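PDB 6FOP: glycoside hydrolase family 81 from Clostridium thermocellum, which probably hydrolyses beta-1,3-glucans such as laminarin as a glucanase of the Clostridium thermocellum cellulosome. Local coordinates for residues A[411-416]-A[466-471]. Residues are numbered along the deposited sequence; the frame is centred on the assembly and turned at random.
With CA (calcium ion), chain B.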
ATOM      1  N   GLU A 411       6.989 -17.400  -7.486  1.00 18.33           N
ATOM      2  CA  GLU A 411       7.401 -17.108  -8.855  1.00 20.50           C
ATOM      3  C   GLU A 411       7.083 -15.693  -9.288  1.00 18.94           C
ATOM      4  O   GLU A 411       7.745 -15.153 -10.189  1.00 18.83           O
ATOM      5  CB  GLU A 411       6.706 -18.033  -9.849  1.00 24.83           C
ATOM      6  CG  GLU A 411       7.120 -19.457  -9.749  1.00 29.16           C
ATOM      7  CD  GLU A 411       6.572 -20.246 -10.904  1.00 34.94           C
ATOM      8  OE1 GLU A 411       5.355 -20.572 -10.880  1.00 41.20           O
ATOM      9  OE2 GLU A 411       7.363 -20.487 -11.842  1.00 39.96           O
ATOM     10  N   GLU A 412       6.090 -15.079  -8.659  1.00 16.91           N
ATOM     11  CA  GLU A 412       5.637 -13.735  -9.033  1.00 15.91           C
ATOM     12  C   GLU A 412       5.904 -12.690  -7.967  1.00 15.11           C
ATOM     13  O   GLU A 412       5.581 -11.508  -8.146  1.00 15.56           O
ATOM     14  CB  GLU A 412       4.151 -13.784  -9.340  1.00 17.37           C
ATOM     15  CG  GLU A 412       3.791 -14.642 -10.531  1.00 19.28           C
ATOM     16  CD  GLU A 412       2.301 -14.719 -10.715  1.00 20.81           C
ATOM     17  OE1 GLU A 412       1.665 -13.658 -10.855  1.00 21.57           O
ATOM     18  OE2 GLU A 412       1.748 -15.833 -10.724  1.00 28.98           O
ATOM     19  N   LEU A 413       6.446 -13.121  -6.817  1.00 14.66           N
ATOM     20  CA  LEU A 413       6.625 -12.241  -5.665  1.00 15.17           C
ATOM     21  C   LEU A 413       5.341 -11.528  -5.288  1.00 14.08           C
ATOM     22  O   LEU A 413       5.324 -10.379  -4.813  1.00 14.18           O
ATOM     23  CB  LEU A 413       7.823 -11.289  -5.854  1.00 16.51           C
ATOM     24  CG  LEU A 413       9.159 -12.011  -5.941  1.00 18.65           C
ATOM     25  CD1 LEU A 413      10.278 -10.990  -6.062  1.00 18.56           C
ATOM     26  CD2 LEU A 413       9.441 -13.009  -4.807  1.00 19.19           C
ATOM     27  N   ASN A 414       4.223 -12.242  -5.441  1.00 14.03           N
ATOM     28  CA  ASN A 414       2.944 -11.673  -5.018  1.00 13.98           C
ATOM     29  C   ASN A 414       2.766 -11.699  -3.493  1.00 14.48           C
ATOM     30  O   ASN A 414       3.184 -12.647  -2.833  1.00 14.63           O
ATOM     31  CB  ASN A 414       1.764 -12.445  -5.590  1.00 14.59           C
ATOM     32  CG  ASN A 414       1.640 -12.357  -7.098  1.00 15.09           C
ATOM     33  OD1 ASN A 414       2.095 -11.409  -7.737  1.00 14.61           O
ATOM     34  ND2 ASN A 414       1.029 -13.389  -7.680  1.00 15.88           N
ATOM     35  N   ASP A 415       2.144 -10.657  -2.955  1.00 13.63           N
ATOM     36  CA  ASP A 415       1.398 -10.808  -1.705  1.00 14.22           C
ATOM     37  C   ASP A 415       2.233 -11.042  -0.445  1.00 12.67           C
ATOM     38  O   ASP A 415       1.694 -11.531   0.555  1.00 13.76           O
ATOM     39  CB  ASP A 415       0.363 -11.953  -1.792  1.00 14.95           C
ATOM     40  CG  ASP A 415      -0.671 -11.777  -2.895  1.00 16.63           C
ATOM     41  OD1 ASP A 415      -0.669 -10.741  -3.561  1.00 16.05           O
ATOM     42  OD2 ASP A 415      -1.476 -12.717  -3.103  1.00 17.41           O
ATOM     43  N   HIS A 416       3.516 -10.699  -0.417  1.00 13.03           N
ATOM     44  CA  HIS A 416       4.266 -11.050   0.787  1.00 12.51           C
ATOM     45  C   HIS A 416       3.717 -10.350   2.029  1.00 12.66           C
ATOM     46  O   HIS A 416       3.795 -10.897   3.138  1.00 13.11           O
ATOM     47  CB  HIS A 416       5.761 -10.768   0.651  1.00 13.29           C
ATOM     48  CG  HIS A 416       6.470 -11.739  -0.241  1.00 13.60           C
ATOM     49  ND1 HIS A 416       7.842 -11.860  -0.258  1.00 14.50           N
ATOM     50  CD2 HIS A 416       6.005 -12.620  -1.154  1.00 14.61           C
ATOM     51  CE1 HIS A 416       8.190 -12.801  -1.123  1.00 15.62           C
ATOM     52  NE2 HIS A 416       7.093 -13.270  -1.687  1.00 15.76           N
ATOM     53  N   PHE A 466      13.737  -0.996  -0.399  1.00 14.66           N
ATOM     54  CA  PHE A 466      13.054  -0.071   0.501  1.00 14.67           C
ATOM     55  C   PHE A 466      11.546  -0.202   0.343  1.00 13.99           C
ATOM     56  O   PHE A 466      11.027  -0.071  -0.761  1.00 14.03           O
ATOM     57  CB  PHE A 466      13.491   1.357   0.197  1.00 14.84           C
ATOM     58  CG  PHE A 466      12.946   2.387   1.140  1.00 14.80           C
ATOM     59  CD1 PHE A 466      13.422   2.489   2.436  1.00 15.67           C
ATOM     60  CD2 PHE A 466      12.024   3.315   0.704  1.00 13.83           C
ATOM     61  CE1 PHE A 466      12.922   3.456   3.273  1.00 15.96           C
ATOM     62  CE2 PHE A 466      11.535   4.295   1.542  1.00 14.86           C
ATOM     63  CZ  PHE A 466      11.993   4.360   2.824  1.00 16.23           C
ATOM     64  N   LEU A 467      10.849  -0.496   1.434  1.00 12.95           N
ATOM     65  CA  LEU A 467       9.380  -0.541   1.464  1.00 12.91           C
ATOM     66  C   LEU A 467       8.764  -1.292   0.298  1.00 12.65           C
ATOM     67  O   LEU A 467       8.030  -0.714  -0.539  1.00 13.08           O
ATOM     68  CB  LEU A 467       8.803   0.878   1.574  1.00 12.98           C
ATOM     69  CG  LEU A 467       9.158   1.733   2.778  1.00 14.00           C
ATOM     70  CD1 LEU A 467       8.426   3.065   2.701  1.00 14.60           C
ATOM     71  CD2 LEU A 467       8.863   1.012   4.104  1.00 14.27           C
ATOM     72  N   ARG A 468       9.018  -2.592   0.248  1.00 12.06           N
ATOM     73  CA  ARG A 468       8.553  -3.379  -0.885  1.00 12.79           C
ATOM     74  C   ARG A 468       7.095  -3.167  -1.244  1.00 12.09           C
ATOM     75  O   ARG A 468       6.769  -2.562  -2.282  1.00 12.80           O
ATOM     76  CB  ARG A 468       8.841  -4.875  -0.723  1.00 13.62           C
ATOM     77  CG  ARG A 468       8.534  -5.688  -1.971  1.00 14.15           C
ATOM     78  CD  ARG A 468       8.506  -7.185  -1.736  1.00 13.90           C
ATOM     79  NE  ARG A 468       9.743  -7.645  -1.122  1.00 13.71           N
ATOM     80  CZ  ARG A 468      10.881  -7.890  -1.771  1.00 14.43           C
ATOM     81  NH1 ARG A 468      10.988  -7.734  -3.100  1.00 15.18           N
ATOM     82  NH2 ARG A 468      11.953  -8.257  -1.089  1.00 14.36           N
ATOM     83  N   ASN A 469       6.168  -3.660  -0.411  1.00 12.43           N
ATOM     84  CA  ASN A 469       4.771  -3.640  -0.844  1.00 12.73           C
ATOM     85  C   ASN A 469       4.097  -2.268  -0.811  1.00 12.14           C
ATOM     86  O   ASN A 469       3.192  -2.007  -1.622  1.00 13.36           O
ATOM     87  CB  ASN A 469       3.958  -4.671  -0.098  1.00 13.26           C
ATOM     88  CG  ASN A 469       4.396  -6.069  -0.453  1.00 13.47           C
ATOM     89  OD1 ASN A 469       5.288  -6.615   0.218  1.00 15.69           O
ATOM     90  ND2 ASN A 469       3.841  -6.639  -1.500  1.00 13.97           N
ATOM     91  N   PHE A 470       4.559  -1.372   0.059  1.00 12.23           N
ATOM     92  CA  PHE A 470       3.916  -0.081   0.220  1.00 12.26           C
ATOM     93  C   PHE A 470       4.371   0.876  -0.870  1.00 12.12           C
ATOM     94  O   PHE A 470       5.583   0.954  -1.128  1.00 12.15           O
ATOM     95  CB  PHE A 470       4.215   0.511   1.578  1.00 12.29           C
ATOM     96  CG  PHE A 470       3.362   1.700   1.914  1.00 11.97           C
ATOM     97  CD1 PHE A 470       1.990   1.529   2.169  1.00 12.16           C
ATOM     98  CD2 PHE A 470       3.896   2.957   2.040  1.00 13.01           C
ATOM     99  CE1 PHE A 470       1.191   2.612   2.496  1.00 13.31           C
ATOM    100  CE2 PHE A 470       3.095   4.033   2.384  1.00 13.62           C
ATOM    101  CZ  PHE A 470       1.738   3.855   2.610  1.00 13.27           C
ATOM    102  N   ASP A 471       3.447   1.643  -1.451  1.00 11.99           N
ATOM    103  CA  ASP A 471       3.747   2.719  -2.434  1.00 11.76           C
ATOM    104  C   ASP A 471       3.590   4.037  -1.654  1.00 11.51           C
ATOM    105  O   ASP A 471       2.474   4.432  -1.298  1.00 12.60           O
ATOM    106  CB  ASP A 471       2.752   2.639  -3.570  1.00 12.26           C
ATOM    107  CG  ASP A 471       2.953   3.703  -4.649  1.00 13.40           C
ATOM    108  OD1 ASP A 471       3.372   4.828  -4.292  1.00 12.56           O
ATOM    109  OD2 ASP A 471       2.569   3.402  -5.812  1.00 13.07           O
TER
HETATM  110 CA    CA B 801       7.070  -0.109  -2.568  1.00 13.06          CA
HETATM  111  O   HOH W   1       5.400  -9.255  -2.256  1.00 15.23           O
HETATM  112  O   HOH W   2       9.004   1.254  -2.235  1.00 14.33           O
HETATM  113  O   HOH W   3       4.920  -0.622  -3.567  1.00 12.77           O
HETATM  114  O   HOH W   4       6.686   1.645  -4.211  1.00 12.88           O
HETATM  115  O   HOH W   5       8.395  -1.146  -4.251  1.00 13.50           O
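His416 and Asn469 bring the two backbones closest, their CA atoms 7.6 Å apart, too far for main-chain bonding at that point; the link is made by side chains and one water. Segment 411-416 is the loop leading into helix 416-433, whereas 466-471 is mostly loop and ends in the short, weakly bonded strand 470-471. No direct hydrogen bond joins them. Instead, one water donates to Leu413 O (2.8 Å) and accepts from His416 N (3.0 Å) and Asn469 ND2 (3.1 Å). Asparagine suits its place by sending an amide N-H to this water, although its stronger polar partner is Trp478. The other end of that amide, OD1, lies 4.2 Å from His416 CB and is buried without a polar partner. Leu413 CD1 comes obliquely to the Arg468 guanidinium, 4.5 Å from NH1, a loose van der Waals contact. A chi1 of -172° carries Arg468 out toward the loop, and a bend at chi3 (-54°) turns its guanidinium to Asp453, in a salt bridge through NH2, and to Thr37. Carbonyls of Leu467, Arg468 and Phe470 bind calcium, with four waters completing its shell, and probably hold the turn in shape. His416 ND1 bonds Asp453 and NE2 bonds Ser409 O; since both partners accept, the imidazole is probably protonated, and Asp453 would offset both its charge and the arginine's while helping Ser409 fix the ring's rotation.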